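Local atomic coordinates of Serine/threonine-protein kinase/endoribonuclease IRE1 (Saccharomyces cerevisiae, PDB entry 2BE1), a protein that senses unfolded proteins in the endoplasmic reticulum lumen through its N-terminal domain and, once activated, splices HAC1 precursor mRNA to switch on the unfolded protein response. Residues A[245-253]-A[260-268]. Residues are numbered along the deposited sequence; the frame is centred on the assembly and turned at random.
Sequences IVGLFDVFN and NILVPHPFN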
# COMPACT_ATOMS: atom_id res chain seq x y z
N ILE A 245 -19.49 14.69 11.40
CA ILE A 245 -19.65 13.42 10.69
C ILE A 245 -19.23 13.50 9.27
O ILE A 245 -19.78 14.28 8.47
CB ILE A 245 -21.00 12.84 10.79
CG1 ILE A 245 -20.93 11.98 12.00
CG2 ILE A 245 -21.30 11.90 9.62
CD1 ILE A 245 -22.19 11.92 12.59
N VAL A 246 -18.27 12.65 8.95
CA VAL A 246 -17.53 12.77 7.73
C VAL A 246 -17.60 11.46 6.90
O VAL A 246 -17.28 11.47 5.70
CB VAL A 246 -16.10 13.16 8.06
CG1 VAL A 246 -15.43 12.11 8.99
CG2 VAL A 246 -15.35 13.23 6.83
N GLY A 247 -18.05 10.36 7.53
CA GLY A 247 -18.35 9.11 6.79
C GLY A 247 -19.79 8.62 6.93
O GLY A 247 -20.38 8.65 8.05
N LEU A 248 -20.37 8.15 5.81
CA LEU A 248 -21.82 7.78 5.86
C LEU A 248 -22.30 6.51 5.10
O LEU A 248 -22.23 6.46 3.84
CB LEU A 248 -22.62 9.01 5.45
CG LEU A 248 -24.00 8.98 6.08
CD1 LEU A 248 -23.79 8.70 7.52
CD2 LEU A 248 -24.74 10.31 5.94
N PHE A 249 -22.80 5.47 5.78
CA PHE A 249 -23.19 4.26 4.95
C PHE A 249 -24.62 3.84 5.02
O PHE A 249 -25.22 3.81 6.10
CB PHE A 249 -22.36 3.05 5.28
CG PHE A 249 -20.90 3.25 5.08
CD1 PHE A 249 -20.04 3.51 6.16
CD2 PHE A 249 -20.36 3.15 3.80
CE1 PHE A 249 -18.64 3.65 5.96
CE2 PHE A 249 -18.97 3.30 3.58
CZ PHE A 249 -18.10 3.57 4.67
N ASP A 250 -25.17 3.52 3.84
CA ASP A 250 -26.50 2.86 3.70
C ASP A 250 -26.29 1.40 4.05
O ASP A 250 -25.21 0.88 3.82
CB ASP A 250 -27.07 3.04 2.28
CG ASP A 250 -27.91 4.32 2.15
OD1 ASP A 250 -28.19 4.95 3.18
OD2 ASP A 250 -28.32 4.74 1.03
N VAL A 251 -27.27 0.75 4.66
CA VAL A 251 -27.16 -0.73 4.82
C VAL A 251 -28.30 -1.54 4.13
O VAL A 251 -29.44 -1.36 4.41
CB VAL A 251 -26.77 -1.22 6.31
CG1 VAL A 251 -26.90 -0.14 7.31
CG2 VAL A 251 -27.53 -2.44 6.75
N PHE A 252 -27.97 -2.38 3.20
CA PHE A 252 -28.99 -3.15 2.55
C PHE A 252 -29.11 -4.57 3.11
O PHE A 252 -28.20 -5.07 3.77
CB PHE A 252 -28.72 -3.18 1.07
CG PHE A 252 -28.95 -1.88 0.40
CD1 PHE A 252 -28.18 -0.78 0.70
CD2 PHE A 252 -29.97 -1.73 -0.54
CE1 PHE A 252 -28.42 0.44 0.07
CE2 PHE A 252 -30.21 -0.50 -1.16
CZ PHE A 252 -29.43 0.57 -0.85
N ASN A 253 -30.26 -5.21 2.84
CA ASN A 253 -30.52 -6.57 3.29
C ASN A 253 -30.72 -7.46 2.11
O ASN A 253 -31.61 -7.22 1.29
CB ASN A 253 -31.78 -6.67 4.16
CG ASN A 253 -31.71 -5.82 5.44
OD1 ASN A 253 -30.68 -5.82 6.13
ND2 ASN A 253 -32.81 -5.12 5.77
N ASN A 260 -26.06 -8.52 5.83
CA ASN A 260 -26.14 -7.07 5.98
C ASN A 260 -25.07 -6.42 5.16
O ASN A 260 -24.01 -6.05 5.66
CB ASN A 260 -25.99 -6.68 7.44
CG ASN A 260 -27.16 -7.10 8.24
OD1 ASN A 260 -28.29 -6.82 7.86
ND2 ASN A 260 -26.92 -7.80 9.34
N ILE A 261 -25.30 -6.28 3.88
CA ILE A 261 -24.28 -5.65 3.08
C ILE A 261 -24.34 -4.13 3.11
O ILE A 261 -25.38 -3.54 2.92
CB ILE A 261 -24.29 -6.16 1.66
CG1 ILE A 261 -24.15 -4.98 0.72
CG2 ILE A 261 -25.53 -7.03 1.37
CD1 ILE A 261 -23.31 -5.32 -0.48
N LEU A 262 -23.21 -3.48 3.33
CA LEU A 262 -23.29 -2.04 3.41
C LEU A 262 -22.66 -1.25 2.22
O LEU A 262 -21.64 -1.63 1.63
CB LEU A 262 -22.84 -1.60 4.79
CG LEU A 262 -21.39 -1.43 5.10
CD1 LEU A 262 -21.18 -0.03 4.72
CD2 LEU A 262 -21.14 -1.57 6.54
N VAL A 263 -23.33 -0.18 1.83
CA VAL A 263 -22.88 0.60 0.69
C VAL A 263 -22.90 2.12 1.03
O VAL A 263 -23.66 2.54 1.94
CB VAL A 263 -23.68 0.22 -0.60
CG1 VAL A 263 -24.73 -0.86 -0.33
CG2 VAL A 263 -24.33 1.43 -1.20
N PRO A 264 -22.01 2.95 0.41
CA PRO A 264 -21.98 4.35 0.85
C PRO A 264 -23.23 5.02 0.44
O PRO A 264 -23.79 4.70 -0.62
CB PRO A 264 -20.81 4.96 0.08
CG PRO A 264 -20.71 4.12 -1.14
CD PRO A 264 -20.99 2.71 -0.64
N HIS A 265 -23.67 5.93 1.30
CA HIS A 265 -24.85 6.74 1.06
C HIS A 265 -24.53 7.77 -0.04
O HIS A 265 -23.50 8.41 0.04
CB HIS A 265 -25.24 7.43 2.35
CG HIS A 265 -26.55 8.14 2.26
ND1 HIS A 265 -26.76 9.23 1.46
CD2 HIS A 265 -27.73 7.90 2.86
CE1 HIS A 265 -27.99 9.66 1.58
NE2 HIS A 265 -28.61 8.86 2.42
N PRO A 266 -25.42 7.95 -1.05
CA PRO A 266 -25.02 8.69 -2.26
C PRO A 266 -24.78 10.10 -1.85
O PRO A 266 -24.77 10.36 -0.66
CB PRO A 266 -26.24 8.58 -3.18
CG PRO A 266 -27.37 8.20 -2.32
CD PRO A 266 -26.83 7.50 -1.13
N PHE A 267 -24.53 11.02 -2.77
CA PHE A 267 -24.66 12.47 -2.39
C PHE A 267 -25.22 13.43 -3.50
O PHE A 267 -24.83 13.36 -4.70
CB PHE A 267 -23.39 13.02 -1.64
CG PHE A 267 -22.46 13.80 -2.51
CD1 PHE A 267 -22.64 15.20 -2.64
CD2 PHE A 267 -21.42 13.15 -3.23
CE1 PHE A 267 -21.81 15.96 -3.46
CE2 PHE A 267 -20.54 13.89 -4.06
CZ PHE A 267 -20.73 15.30 -4.18
N ASN A 268 -26.13 14.31 -3.09
CA ASN A 268 -26.85 15.22 -4.02
C ASN A 268 -25.97 15.99 -5.06
O ASN A 268 -24.73 16.17 -4.84
CB ASN A 268 -27.71 16.25 -3.24
CG ASN A 268 -26.87 17.47 -2.75
OD1 ASN A 268 -25.82 17.29 -2.11
ND2 ASN A 268 -27.33 18.68 -3.06
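Asp250 and His265 meet where the hairpin of strands 245-254 and 259-264 runs out into the loop that follows it. The carboxylate comes to the CD2 corner of the imidazole, Asp250 OD1 lying 3.0 Å from His265 CD2, with the two planes turned 62° apart. His265 has CG anti to its backbone N (chi1 -172°), which lays the ring beside Asp250 while ND1 turns to the carbonyl O of Pro266, bonding it almost in the ring plane. Arg27 salt-bridges OD1 of the acid, which the imidazole meets through carbon. Replacing His265 by an alanine would probably leave the Pro266 carbonyl without its ND1 donor and uncover one flank of the Asp250 carboxylate. His265 also extends the pairing past Pro264, its backbone N giving Leu248 O a nearly straight bond of 3.0 Å. Val263 N then bonds Asp250 O, with a weak return bond from Asp250 N to Val263 O, and beyond them Phe252 N bonds Ile261 O.

On the sheet face carrying Asp250, CG1 of Val263 rests 3.6 Å from CD1 of the Phe252 ring. The other face has Val251 and Leu262 paired through their CB atoms, and the Leu262 CD1 methyl reaches back to CB and CG of Phe249. That ring's edge looks toward the Val263-Pro264 peptide.

In the compact lumenal domain this antiparallel hairpin closes one side of a five-stranded sheet. Strand 245-254 pairs with strand 8-17 along its other edge, with Val246 and Gly247 forming a classic bulge against Ala16; helix 201-204 packs on Ile261 and Pro264, and Ile216 of strand 216-219 touches both Leu248 and His265.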